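PDB 2WTM: EST1E from Clostridium proteoclasticum, which hydrolyses ester bonds, acting as a promiscuous feruloyl esterase of the alpha/beta-hydrolase clan in a rumen bacterium. Local coordinates for residues 17-22 and 56-61; 183-188 and 213-218; 73-78 and 165-170; 140-145 and 175-180. All blocks are in the same frame, centred on the assembly; numbering follows the deposited sequence. Where two conformers were deposited one is given.

Interaction 1. Residues 17-22 and 56-61; sequences LDMPKN and GVATLR
Asp18 OD2 is the best-held polar atom here, gripped twice: by the guanidinium of Arg61 and by water 1. Arg61 NH2 donates to it over 2.9 Å, and the carboxylate takes this salt bridge on its syn lone pair. The oxygen lies close to the guanidinium plane, at its edge, although the two flat groups are turned 41° against each other. Arg61 comes to this position through a bend at chi3 (-70°), and NH1 of the same group reaches Ser40 O in a loop. Water 1 fills the corner between the segments. It donates to Asp18 OD2, accepts from Arg61 NE and is hydrogen-bonded to Thr59 OG1 2.7 Å away, a hydroxyl also held by Asn53 of helix 43-54.

The backbones themselves pair antiparallel. Asp18 and Thr59 form a hydrogen-bonded pair, Asp18 N giving to Thr59 O and Thr59 N to Asp18 O, both over 2.9 Å and nearly straight, each in the plane of the accepting carbonyl. Leu17 and Leu60 form the neighbouring non-hydrogen-bonded pair with their side chains on the other face, where Leu60 CD1 lies 4.1 Å from Leu17 CB. Beyond the strand end, Pro20 sets CG against the backbone of Gly56, 3.4 Å from Gly56 C. Gly56, with positive phi, closes helix 43-54 in a Schellman motif just before strand 58-62 starts. The arrangement is that of the antiparallel join between strands 11-18 and 58-62, by which the N-terminal hairpin is added to the otherwise parallel sheet of an alpha/beta-hydrolase fold.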
loop_
_atom_site.group_PDB
_atom_site.type_symbol
_atom_site.label_atom_id
_atom_site.label_comp_id
_atom_site.label_asym_id
_atom_site.label_seq_id
_atom_site.Cartn_x
_atom_site.Cartn_y
_atom_site.Cartn_z
ATOM N N LEU A 17 9.855 8.782 22.203
ATOM C CA LEU A 17 10.027 7.602 23.011
ATOM C C LEU A 17 9.908 8.024 24.472
ATOM O O LEU A 17 10.665 8.915 24.928
ATOM C CB LEU A 17 11.409 6.998 22.747
ATOM C CG LEU A 17 11.789 5.780 23.585
ATOM C CD1 LEU A 17 10.836 4.593 23.461
ATOM C CD2 LEU A 17 13.240 5.373 23.187
ATOM N N ASP A 18 8.969 7.414 25.187
ATOM C CA ASP A 18 8.802 7.675 26.625
ATOM C C ASP A 18 8.931 6.405 27.371
ATOM O O ASP A 18 8.311 5.386 27.051
ATOM C CB ASP A 18 7.467 8.293 26.929
ATOM C CG ASP A 18 7.364 9.712 26.453
ATOM O OD1 ASP A 18 7.765 10.669 27.195
ATOM O OD2 ASP A 18 6.904 9.888 25.309
ATOM N N MET A 19 9.784 6.445 28.411
ATOM C CA MET A 19 10.089 5.270 29.200
ATOM C C MET A 19 9.310 5.262 30.509
ATOM O O MET A 19 8.890 6.307 30.969
ATOM C CB MET A 19 11.572 5.226 29.538
ATOM C CG MET A 19 12.495 5.133 28.307
ATOM S SD MET A 19 12.349 3.644 27.304
ATOM C CE MET A 19 12.692 2.327 28.355
ATOM N N PRO A 20 9.098 4.073 31.079
ATOM C CA PRO A 20 8.503 4.064 32.430
ATOM C C PRO A 20 9.460 4.766 33.374
ATOM O O PRO A 20 10.649 4.797 33.101
ATOM C CB PRO A 20 8.367 2.590 32.752
ATOM C CG PRO A 20 8.378 1.911 31.485
ATOM C CD PRO A 20 9.272 2.728 30.575
ATOM N N LYS A 21 8.883 5.377 34.410
ATOM C CA LYS A 21 9.562 6.281 35.368
ATOM C C LYS A 21 10.901 5.782 35.799
ATOM O O LYS A 21 11.893 6.545 35.894
ATOM C CB LYS A 21 8.677 6.417 36.624
ATOM N N ASN A 22 10.918 4.499 36.116
ATOM C CA ASN A 22 12.043 3.901 36.783
ATOM C C ASN A 22 13.212 3.635 35.847
ATOM O O ASN A 22 14.240 3.192 36.310
ATOM C CB ASN A 22 11.633 2.594 37.480
ATOM C CG ASN A 22 10.813 1.689 36.582
ATOM O OD1 ASN A 22 9.661 2.177 36.161
ATOM N ND2 ASN A 22 11.218 0.566 36.260
ATOM N N GLY A 56 4.403 0.547 33.342
ATOM C CA GLY A 56 5.659 -0.069 32.976
ATOM C C GLY A 56 5.908 -0.381 31.514
ATOM O O GLY A 56 6.748 -1.190 31.190
ATOM N N VAL A 57 5.150 0.289 30.679
ATOM C CA VAL A 57 5.241 0.105 29.196
ATOM C C VAL A 57 5.799 1.369 28.597
ATOM O O VAL A 57 5.227 2.446 28.694
ATOM C CB VAL A 57 3.815 -0.317 28.633
ATOM C CG1 VAL A 57 3.814 -0.445 27.080
ATOM C CG2 VAL A 57 3.368 -1.632 29.208
ATOM N N ALA A 58 6.931 1.199 27.926
ATOM C CA ALA A 58 7.499 2.307 27.146
ATOM C C ALA A 58 6.550 2.547 25.960
ATOM O O ALA A 58 5.796 1.677 25.558
ATOM C CB ALA A 58 8.815 1.947 26.670
ATOM N N THR A 59 6.606 3.758 25.427
ATOM C CA THR A 59 5.725 4.117 24.308
ATOM C C THR A 59 6.525 4.784 23.231
ATOM O O THR A 59 7.485 5.539 23.496
ATOM C CB THR A 59 4.591 5.024 24.770
ATOM O OG1 THR A 59 5.125 6.196 25.464
ATOM C CG2 THR A 59 3.608 4.215 25.661
ATOM N N LEU A 60 6.090 4.551 21.983
ATOM C CA LEU A 60 6.709 5.211 20.847
ATOM C C LEU A 60 5.555 5.766 20.075
ATOM O O LEU A 60 4.834 5.037 19.353
ATOM C CB LEU A 60 7.593 4.262 20.022
ATOM C CG LEU A 60 8.428 4.756 18.825
ATOM C CD1 LEU A 60 9.399 5.850 19.309
ATOM C CD2 LEU A 60 9.138 3.610 18.245
ATOM N N ARG A 61 5.318 7.063 20.261
ATOM C CA ARG A 61 4.361 7.807 19.516
ATOM C C ARG A 61 4.998 8.275 18.223
ATOM O O ARG A 61 6.046 8.920 18.256
ATOM C CB ARG A 61 3.814 9.012 20.308
ATOM C CG ARG A 61 3.006 8.712 21.572
ATOM C CD ARG A 61 2.768 9.950 22.382
ATOM N NE ARG A 61 4.015 10.415 22.998
ATOM C CZ ARG A 61 4.240 11.665 23.341
ATOM N NH1 ARG A 61 3.363 12.570 23.048
ATOM N NH2 ARG A 61 5.345 12.020 24.016
HETATM O O HOH W 1 5.802 8.190 23.761
#

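Interaction 2. Residues 183-188 and 213-218; sequences DFVDKY and KQYKNC
Val185 projects from helix 181-187 straight at the segment 213-218 and sits between two flat groups. Its CG1, anti to the backbone N (chi1 170°), stands over the centre of the Tyr215 ring, 3.6 Å from the centroid and 11° off the normal, a clear CH-pi contact. The same methyl meets the Gln214 amide, with CG1 3.4 Å from Gln214 CD, while CG2 leans on the phenol end of Tyr215.

Gln214 reaches across with its chain extended beyond CG, and its NE2 donates to Asp186 OD1 over 2.8 Å. The bond is straight and in the plane of the amide, yet it meets the carboxylate from above, the two planes standing 78° apart. Around the other ring the edges do the touching: Tyr215 CE2 comes to the edge of the Tyr188 ring, and Tyr188 O lies at the edge of the Tyr215 ring, 3.4 Å from CD2. Tyr188 OH is turned away to Ile125 O.

Waters span the remaining polar gaps. Water 2 joins Phe184 O to Tyr215 OH, water 3 joins Val185 O to Lys216 N, and water 5 joins Tyr188 O to Asn217 N. Met115 of helix 109-120 also packs on Val185 and Tyr215. This is the packing of two helix C-termini just before strands 192-197 and 218-223, characteristic of the layered alpha/beta-hydrolase fold.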
loop_
_atom_site.group_PDB
_atom_site.type_symbol
_atom_site.label_atom_id
_atom_site.label_comp_id
_atom_site.label_asym_id
_atom_site.label_seq_id
_atom_site.Cartn_x
_atom_site.Cartn_y
_atom_site.Cartn_z
ATOM N N ASP A 183 -10.057 -8.957 5.938
ATOM C CA ASP A 183 -8.939 -9.913 5.775
ATOM C C ASP A 183 -7.942 -9.751 6.928
ATOM O O ASP A 183 -7.413 -10.722 7.489
ATOM C CB ASP A 183 -8.203 -9.722 4.466
ATOM C CG ASP A 183 -8.956 -10.196 3.281
ATOM O OD1 ASP A 183 -10.088 -10.723 3.428
ATOM O OD2 ASP A 183 -8.416 -9.972 2.187
ATOM N N PHE A 184 -7.642 -8.492 7.219
ATOM C CA PHE A 184 -6.685 -8.176 8.291
ATOM C C PHE A 184 -7.250 -8.504 9.697
ATOM O O PHE A 184 -6.500 -8.882 10.588
ATOM C CB PHE A 184 -6.264 -6.666 8.277
ATOM C CG PHE A 184 -5.592 -6.203 7.012
ATOM C CD1 PHE A 184 -4.255 -5.991 6.993
ATOM C CD2 PHE A 184 -6.286 -6.056 5.818
ATOM C CE1 PHE A 184 -3.592 -5.520 5.866
ATOM C CE2 PHE A 184 -5.659 -5.557 4.677
ATOM C CZ PHE A 184 -4.301 -5.309 4.703
ATOM N N VAL A 185 -8.531 -8.288 9.883
ATOM C CA VAL A 185 -9.186 -8.681 11.143
ATOM C C VAL A 185 -9.052 -10.200 11.325
ATOM O O VAL A 185 -8.681 -10.697 12.398
ATOM C CB VAL A 185 -10.642 -8.250 11.178
ATOM C CG1 VAL A 185 -11.382 -8.845 12.359
ATOM C CG2 VAL A 185 -10.738 -6.715 11.202
ATOM N N ASP A 186 -9.361 -10.931 10.268
ATOM C CA ASP A 186 -9.255 -12.376 10.357
ATOM C C ASP A 186 -7.863 -12.893 10.671
ATOM O O ASP A 186 -7.701 -13.985 11.276
ATOM C CB ASP A 186 -9.709 -12.988 9.014
ATOM C CG ASP A 186 -11.199 -13.126 8.906
ATOM O OD1 ASP A 186 -11.972 -12.936 9.903
ATOM O OD2 ASP A 186 -11.616 -13.443 7.761
ATOM N N LYS A 187 -6.835 -12.190 10.231
ATOM C CA LYS A 187 -5.485 -12.647 10.420
ATOM C C LYS A 187 -4.919 -12.393 11.796
ATOM O O LYS A 187 -4.001 -13.146 12.202
ATOM C CB LYS A 187 -4.574 -12.090 9.356
ATOM C CG LYS A 187 -4.843 -12.672 7.987
ATOM C CD LYS A 187 -4.714 -14.185 7.948
ATOM C CE LYS A 187 -3.328 -14.648 8.290
ATOM N NZ LYS A 187 -3.128 -16.115 8.005
ATOM N N TYR A 188 -5.467 -11.417 12.540
ATOM C CA TYR A 188 -4.858 -11.083 13.827
ATOM C C TYR A 188 -5.714 -11.687 14.919
ATOM O O TYR A 188 -6.767 -11.161 15.259
ATOM C CB TYR A 188 -4.734 -9.553 14.001
ATOM C CG TYR A 188 -3.922 -9.217 15.251
ATOM C CD1 TYR A 188 -2.529 -9.231 15.204
ATOM C CD2 TYR A 188 -4.564 -8.932 16.466
ATOM C CE1 TYR A 188 -1.764 -8.925 16.357
ATOM C CE2 TYR A 188 -3.815 -8.665 17.586
ATOM C CZ TYR A 188 -2.434 -8.666 17.517
ATOM O OH TYR A 188 -1.643 -8.435 18.632
ATOM N N LYS A 213 -16.807 -8.541 17.053
ATOM C CA LYS A 213 -17.332 -9.897 16.967
ATOM C C LYS A 213 -16.579 -10.712 15.938
ATOM O O LYS A 213 -16.482 -11.922 16.078
ATOM C CB LYS A 213 -18.831 -9.858 16.658
ATOM C CG LYS A 213 -19.623 -9.155 17.776
ATOM C CD LYS A 213 -21.096 -9.253 17.638
ATOM C CE LYS A 213 -21.851 -8.110 18.355
ATOM N NZ LYS A 213 -21.665 -8.083 19.823
ATOM N N GLN A 214 -15.998 -10.052 14.922
ATOM C CA GLN A 214 -15.230 -10.757 13.917
ATOM C C GLN A 214 -13.887 -11.290 14.408
ATOM O O GLN A 214 -13.419 -12.381 14.027
ATOM C CB GLN A 214 -15.013 -9.865 12.704
ATOM C CG GLN A 214 -14.490 -10.647 11.571
ATOM C CD GLN A 214 -14.037 -9.823 10.416
ATOM O OE1 GLN A 214 -14.547 -8.697 10.187
ATOM N NE2 GLN A 214 -13.162 -10.433 9.600
ATOM N N TYR A 215 -13.207 -10.492 15.238
ATOM C CA TYR A 215 -11.952 -10.845 15.776
ATOM C C TYR A 215 -12.084 -12.139 16.603
ATOM O O TYR A 215 -13.145 -12.323 17.278
ATOM C CB TYR A 215 -11.463 -9.701 16.690
ATOM C CG TYR A 215 -10.612 -8.658 15.998
ATOM C CD1 TYR A 215 -10.994 -7.326 16.015
ATOM C CD2 TYR A 215 -9.419 -9.011 15.387
ATOM C CE1 TYR A 215 -10.210 -6.340 15.375
ATOM C CE2 TYR A 215 -8.610 -8.026 14.783
ATOM C CZ TYR A 215 -9.055 -6.689 14.768
ATOM O OH TYR A 215 -8.266 -5.740 14.126
ATOM N N LYS A 216 -11.042 -12.944 16.599
ATOM C CA LYS A 216 -10.949 -14.141 17.453
ATOM C C LYS A 216 -10.996 -13.807 18.922
ATOM O O LYS A 216 -11.694 -14.471 19.694
ATOM C CB LYS A 216 -9.690 -14.939 17.141
ATOM C CG LYS A 216 -9.532 -16.220 17.897
ATOM C CD LYS A 216 -10.453 -17.299 17.315
ATOM C CE LYS A 216 -10.370 -18.555 18.145
ATOM N NZ LYS A 216 -11.444 -19.458 17.640
ATOM N N ASN A 217 -10.262 -12.778 19.328
ATOM C CA ASN A 217 -10.031 -12.495 20.744
ATOM C C ASN A 217 -10.143 -10.963 20.953
ATOM O O ASN A 217 -9.124 -10.344 21.211
ATOM C CB ASN A 217 -8.624 -12.955 21.145
ATOM C CG ASN A 217 -8.517 -14.465 21.443
ATOM O OD1 ASN A 217 -9.278 -14.996 22.255
ATOM N ND2 ASN A 217 -7.541 -15.127 20.837
ATOM N N CYS A 218 -11.338 -10.396 20.890
ATOM C CA CYS A 218 -11.498 -8.970 21.101
ATOM C C CYS A 218 -12.492 -8.636 22.169
ATOM O O CYS A 218 -13.603 -9.147 22.186
ATOM C CB CYS A 218 -11.935 -8.298 19.793
ATOM S SG CYS A 218 -12.236 -6.502 19.904
HETATM O O HOH W 2 -6.259 -6.787 12.597
HETATM O O HOH W 3 -9.251 -12.635 14.458
HETATM O O HOH W 4 -11.318 -13.618 12.991
HETATM O O HOH W 5 -8.132 -11.386 17.823
#

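Interaction 3. Residues 73-78 and 165-170; sequences KFEDHT and GRKLKG
Phe74 has CG anti to its backbone N (chi1 174°), which swings the ring toward strand 166-169, and Arg166 meets it with a chain extended from CG to NE. Arg166 CD therefore lies over the centre of the ring, 3.9 Å from the centroid, in a CH-pi contact. The guanidinium stands farther out above the same face, its NH1 hydrogen-bonded to Trp163 O; at this distance any cation-pi attraction is weak at most. On the opposite face of the Phe74 ring His77 ND1 sits toward the rim, and at its edge Lys167 O approaches CD2 to 3.2 Å.

Lys169 is likewise fully extended beyond CG and runs alongside Asp76, pointing the same way. Its NZ forms a salt bridge with Asp76 OD1 over 2.8 Å, on the syn lone pair, while water 6 donates to Asp76 OD2. Glu75 OE2 is close by, 4.4 Å from Lys169 NZ, and would probably add to the negative field round the ammonium. At the root of the lysine the backbone is tied as well: Lys169 N donates to Glu75 O over 3.0 Å, along a lone pair and almost straight (171°).

At the end of the 3-10 segment 74-76, Phe74 O accepts from both His77 N and His77 ND1, the latter at 2.8 Å, which fixes the rotation of the imidazole. Leu168 CD1 packs against that ring, and His77 NE2 is hydrogen-bonded to Gln109, next to Ser108, the likely nucleophile. A beta-hairpin of the inserted region thus covers the loop before helix 79-93, as in cap-bearing alpha/beta-hydrolases.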
loop_
_atom_site.group_PDB
_atom_site.type_symbol
_atom_site.label_atom_id
_atom_site.label_comp_id
_atom_site.label_asym_id
_atom_site.label_seq_id
_atom_site.Cartn_x
_atom_site.Cartn_y
_atom_site.Cartn_z
ATOM N N LYS A 73 3.537 16.303 2.781
ATOM C CA LYS A 73 2.369 17.165 2.823
ATOM C C LYS A 73 1.132 16.323 3.105
ATOM O O LYS A 73 0.973 15.207 2.517
ATOM C CB LYS A 73 2.139 17.868 1.447
ATOM C CG LYS A 73 3.192 18.879 1.020
ATOM C CD LYS A 73 2.803 19.446 -0.434
ATOM C CE LYS A 73 3.743 20.545 -0.951
ATOM N N PHE A 74 0.250 16.856 3.917
ATOM C CA PHE A 74 -0.970 16.170 4.258
ATOM C C PHE A 74 -1.683 15.667 3.014
ATOM O O PHE A 74 -2.196 14.524 2.960
ATOM C CB PHE A 74 -1.892 17.145 5.026
ATOM C CG PHE A 74 -3.210 16.606 5.299
ATOM C CD1 PHE A 74 -3.430 15.814 6.418
ATOM C CD2 PHE A 74 -4.271 16.786 4.388
ATOM C CE1 PHE A 74 -4.678 15.268 6.654
ATOM C CE2 PHE A 74 -5.554 16.233 4.631
ATOM C CZ PHE A 74 -5.733 15.479 5.770
ATOM N N GLU A 75 -1.704 16.514 1.988
ATOM C CA GLU A 75 -2.469 16.172 0.795
ATOM C C GLU A 75 -1.955 14.927 0.097
ATOM O O GLU A 75 -2.713 14.337 -0.679
ATOM C CB GLU A 75 -2.496 17.349 -0.201
ATOM C CG GLU A 75 -1.187 17.688 -0.828
ATOM C CD GLU A 75 -1.154 19.109 -1.408
ATOM O OE1 GLU A 75 -1.166 20.088 -0.633
ATOM O OE2 GLU A 75 -1.103 19.220 -2.640
ATOM N N ASP A 76 -0.696 14.609 0.297
ATOM C CA ASP A 76 -0.083 13.486 -0.439
ATOM C C ASP A 76 -0.086 12.225 0.420
ATOM O O ASP A 76 0.538 11.227 0.043
ATOM C CB ASP A 76 1.352 13.856 -0.755
ATOM C CG ASP A 76 1.438 14.913 -1.821
ATOM O OD1 ASP A 76 0.697 14.825 -2.783
ATOM O OD2 ASP A 76 2.256 15.846 -1.695
ATOM N N HIS A 77 -0.664 12.259 1.609
ATOM C CA HIS A 77 -0.678 11.013 2.456
ATOM C C HIS A 77 -1.713 10.063 1.960
ATOM O O HIS A 77 -2.713 10.453 1.385
ATOM C CB HIS A 77 -0.881 11.338 3.920
ATOM C CG HIS A 77 -2.275 11.247 4.460
ATOM N ND1 HIS A 77 -3.145 12.317 4.476
ATOM C CD2 HIS A 77 -2.909 10.239 5.111
ATOM C CE1 HIS A 77 -4.265 11.960 5.116
ATOM N NE2 HIS A 77 -4.155 10.693 5.499
ATOM N N THR A 78 -1.464 8.737 2.157
ATOM C CA THR A 78 -2.412 7.702 1.834
ATOM C C THR A 78 -2.171 6.637 2.924
ATOM O O THR A 78 -1.155 6.579 3.643
ATOM C CB THR A 78 -2.179 7.013 0.477
ATOM O OG1 THR A 78 -1.026 6.163 0.546
ATOM C CG2 THR A 78 -2.046 8.015 -0.695
ATOM N N GLY A 165 -9.291 23.744 6.178
ATOM C CA GLY A 165 -8.416 24.298 5.233
ATOM C C GLY A 165 -7.330 23.409 4.663
ATOM O O GLY A 165 -6.352 23.910 4.106
ATOM N N ARG A 166 -7.613 22.105 4.706
ATOM C CA ARG A 166 -6.673 21.122 4.178
ATOM C C ARG A 166 -7.155 20.684 2.792
ATOM O O ARG A 166 -8.332 20.862 2.398
ATOM C CB ARG A 166 -6.652 19.915 5.085
ATOM C CG ARG A 166 -5.901 20.227 6.372
ATOM C CD ARG A 166 -6.013 19.095 7.296
ATOM N NE ARG A 166 -5.162 19.326 8.466
ATOM C CZ ARG A 166 -5.627 19.826 9.603
ATOM N NH1 ARG A 166 -6.928 20.076 9.776
ATOM N NH2 ARG A 166 -4.777 20.020 10.627
ATOM N N LYS A 167 -6.243 20.054 2.079
ATOM C CA LYS A 167 -6.488 19.522 0.771
ATOM C C LYS A 167 -6.059 18.047 0.804
ATOM O O LYS A 167 -5.097 17.709 1.435
ATOM C CB LYS A 167 -5.588 20.230 -0.249
ATOM C CG LYS A 167 -5.691 21.719 -0.404
ATOM C CD LYS A 167 -4.691 22.185 -1.452
ATOM C CE LYS A 167 -4.795 23.656 -1.857
ATOM N NZ LYS A 167 -3.773 23.911 -2.946
ATOM N N LEU A 168 -6.722 17.220 0.028
ATOM C CA LEU A 168 -6.361 15.812 -0.027
ATOM C C LEU A 168 -6.459 15.338 -1.476
ATOM O O LEU A 168 -7.537 15.421 -2.061
ATOM C CB LEU A 168 -7.244 15.005 0.896
ATOM C CG LEU A 168 -6.953 13.506 1.032
ATOM C CD1 LEU A 168 -5.563 13.374 1.775
ATOM C CD2 LEU A 168 -8.055 12.779 1.756
ATOM N N LYS A 169 -5.387 14.737 -2.014
ATOM C CA LYS A 169 -5.460 14.176 -3.364
ATOM C C LYS A 169 -6.323 12.943 -3.414
ATOM O O LYS A 169 -6.419 12.164 -2.485
ATOM C CB LYS A 169 -4.062 13.889 -3.902
ATOM C CG LYS A 169 -3.240 15.129 -4.146
ATOM C CD LYS A 169 -1.909 14.845 -4.668
ATOM C CE LYS A 169 -1.191 16.235 -4.953
ATOM N NZ LYS A 169 0.272 15.953 -5.262
ATOM N N GLY A 170 -7.006 12.732 -4.545
ATOM C CA GLY A 170 -7.903 11.562 -4.648
ATOM C C GLY A 170 -7.161 10.256 -4.649
ATOM O O GLY A 170 -7.776 9.212 -4.409
HETATM O O HOH W 6 2.780 17.498 -3.594
#

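Interaction 4. Residues 140-145 and 175-180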
loop_
_atom_site.group_PDB
_atom_site.type_symbol
_atom_site.label_atom_id
_atom_site.label_comp_id
_atom_site.label_asym_id
_atom_site.label_seq_id
_atom_site.Cartn_x
_atom_site.Cartn_y
_atom_site.Cartn_z
ATOM N N ILE A 140 -16.428 2.404 2.838
ATOM C CA ILE A 140 -17.175 3.608 2.539
ATOM C C ILE A 140 -16.573 4.333 1.357
ATOM O O ILE A 140 -17.294 4.852 0.538
ATOM C CB ILE A 140 -17.342 4.457 3.786
ATOM C CG1 ILE A 140 -18.150 3.728 4.859
ATOM C CG2 ILE A 140 -17.916 5.818 3.504
ATOM C CD1 ILE A 140 -19.456 3.171 4.378
ATOM N N ALA A 141 -15.243 4.280 1.179
ATOM C CA ALA A 141 -14.601 4.836 0.016
ATOM C C ALA A 141 -15.064 4.148 -1.272
ATOM O O ALA A 141 -15.225 4.798 -2.324
ATOM C CB ALA A 141 -13.091 4.779 0.146
ATOM N N ARG A 142 -15.278 2.859 -1.161
ATOM C CA ARG A 142 -15.795 2.062 -2.283
ATOM C C ARG A 142 -17.196 2.477 -2.692
ATOM O O ARG A 142 -17.543 2.353 -3.920
ATOM C CB ARG A 142 -15.706 0.548 -2.010
ATOM C CG ARG A 142 -14.269 0.015 -2.048
ATOM C CD ARG A 142 -14.206 -1.470 -1.971
ATOM N NE ARG A 142 -14.488 -2.008 -0.643
ATOM C CZ ARG A 142 -13.599 -2.151 0.330
ATOM N NH1 ARG A 142 -12.357 -1.843 0.123
ATOM N NH2 ARG A 142 -13.978 -2.717 1.497
ATOM N N THR A 143 -17.931 3.030 -1.741
ATOM C CA THR A 143 -19.313 3.505 -1.965
ATOM C C THR A 143 -19.391 4.952 -2.387
ATOM O O THR A 143 -20.474 5.410 -2.742
ATOM C CB THR A 143 -20.206 3.375 -0.719
ATOM O OG1 THR A 143 -19.871 4.378 0.249
ATOM C CG2 THR A 143 -20.169 2.047 -0.151
ATOM N N GLY A 144 -18.294 5.691 -2.318
ATOM C CA GLY A 144 -18.190 7.088 -2.763
ATOM C C GLY A 144 -18.313 8.087 -1.637
ATOM O O GLY A 144 -18.823 9.208 -1.849
ATOM N N GLU A 145 -17.830 7.776 -0.430
ATOM C CA GLU A 145 -17.732 8.811 0.578
ATOM C C GLU A 145 -16.406 8.720 1.367
ATOM O O GLU A 145 -15.823 7.619 1.527
ATOM C CB GLU A 145 -18.911 8.732 1.527
ATOM C CG GLU A 145 -18.733 9.531 2.804
ATOM C CD GLU A 145 -19.915 9.463 3.786
ATOM O OE1 GLU A 145 -21.024 9.090 3.328
ATOM O OE2 GLU A 145 -19.673 9.734 5.009
ATOM N N VAL A 175 -6.277 4.461 -3.142
ATOM C CA VAL A 175 -5.610 3.508 -2.274
ATOM C C VAL A 175 -6.579 2.872 -1.292
ATOM O O VAL A 175 -6.610 1.672 -1.082
ATOM C CB VAL A 175 -4.451 4.198 -1.529
ATOM C CG1 VAL A 175 -3.946 3.349 -0.404
ATOM C CG2 VAL A 175 -3.333 4.572 -2.504
ATOM N N ALA A 176 -7.372 3.678 -0.623
ATOM C CA ALA A 176 -8.276 3.185 0.404
ATOM C C ALA A 176 -9.227 2.126 -0.139
ATOM O O ALA A 176 -9.570 1.136 0.531
ATOM C CB ALA A 176 -9.085 4.313 1.033
ATOM N N GLN A 177 -9.725 2.392 -1.320
ATOM C CA GLN A 177 -10.657 1.472 -1.907
ATOM C C GLN A 177 -10.110 0.030 -2.045
ATOM O O GLN A 177 -10.902 -0.941 -2.139
ATOM C CB GLN A 177 -11.064 1.990 -3.294
ATOM C CG GLN A 177 -12.028 3.171 -3.321
ATOM C CD GLN A 177 -12.453 3.500 -4.737
ATOM O OE1 GLN A 177 -11.794 3.144 -5.692
ATOM N NE2 GLN A 177 -13.555 4.268 -4.857
ATOM N N THR A 178 -8.769 -0.108 -2.103
ATOM C CA THR A 178 -8.172 -1.438 -2.359
ATOM C C THR A 178 -8.175 -2.323 -1.122
ATOM O O THR A 178 -7.913 -3.520 -1.173
ATOM C CB THR A 178 -6.807 -1.332 -2.882
ATOM O OG1 THR A 178 -5.874 -0.988 -1.836
ATOM C CG2 THR A 178 -6.733 -0.413 -4.110
ATOM N N ILE A 179 -8.350 -1.727 0.021
ATOM C CA ILE A 179 -8.069 -2.400 1.306
ATOM C C ILE A 179 -9.263 -3.163 1.780
ATOM O O ILE A 179 -10.339 -2.621 2.028
ATOM C CB ILE A 179 -7.616 -1.398 2.363
ATOM C CG1 ILE A 179 -6.288 -0.800 1.972
ATOM C CG2 ILE A 179 -7.392 -2.044 3.757
ATOM C CD1 ILE A 179 -5.846 0.369 2.730
ATOM N N ARG A 180 -9.066 -4.482 1.968
ATOM C CA ARG A 180 -10.117 -5.353 2.532
ATOM C C ARG A 180 -9.898 -5.566 4.040
ATOM O O ARG A 180 -9.210 -6.470 4.428
ATOM C CB ARG A 180 -10.082 -6.683 1.808
ATOM C CG ARG A 180 -10.048 -6.559 0.279
ATOM C CD ARG A 180 -11.068 -5.664 -0.322
ATOM N NE ARG A 180 -12.408 -6.031 0.103
ATOM C CZ ARG A 180 -13.507 -5.763 -0.580
ATOM N NH1 ARG A 180 -13.458 -5.179 -1.778
ATOM N NH2 ARG A 180 -14.673 -6.124 -0.058
HETATM O O HOH W 7 -12.953 -3.363 4.126
#
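Hydrogen bonding carries most of this contact, and Arg142 NH1 is its centre. It gives one proton to Gln177 O, at 2.8 Å, and the other to Ile179 O, at 2.9 Å. Both oxygens lie near the guanidinium plane at its edge, but the donor stands well above each carbonyl plane, so NH1 spans the two carbonyls without lying on a lone pair of either. A bend at chi3 (-74°) turns the group into this position, and water 7 accepts from NH2. In the reverse direction Gln177 NE2 donates to Ala141 O over 3.1 Å, nearly straight. Gln177 NE2 further bonds Pro153 O, and its OE1 takes a bond from Arg122 of the second subunit.

Stacking comes next. The guanidinium of Arg180 lies flat on that of Arg142, with centres 3.7 Å apart and planes 9° from parallel. Arg142 NE and Arg180 NH1 are like charges at 3.5 Å, and the carbonyls holding Arg142 at its edge probably offset part of the repulsion.

Apolar packing is slight: Ala141 CB touches Ala176 CB at 4.1 Å. Gly144 ends helix 137-143 in a Schellman motif, while Ala176 to Ile179 form a type I turn. Both helix ends belong to the region inserted between core strands 125-131 and 192-197, where alpha/beta-hydrolases commonly carry their cap, and the segment 175-180 forms part of the dimer interface.

How the interactions relate
Interaction 1 lies far from the rest, its centre 28 to 35 Å from the others and on the opposite side of the chain's centre from interaction 4. It belongs to the central sheet, as do strands 192-197 and 218-223, to which the segments of interaction 2 lead. Along the chain, interaction 1 closes before the others open, the segments of 3 and 4 alternate, and both close before 2 opens. Interactions 3 and 4, centres 16 Å apart, touch through Thr78 and Val175; helix 171-176 directly follows strand 166-169, so one inserted stretch serves both. Interactions 4 and 2 meet at Ile179 and Phe184. Interactions 2 and 4 both touch the second subunit, linking core, insertion and dimer.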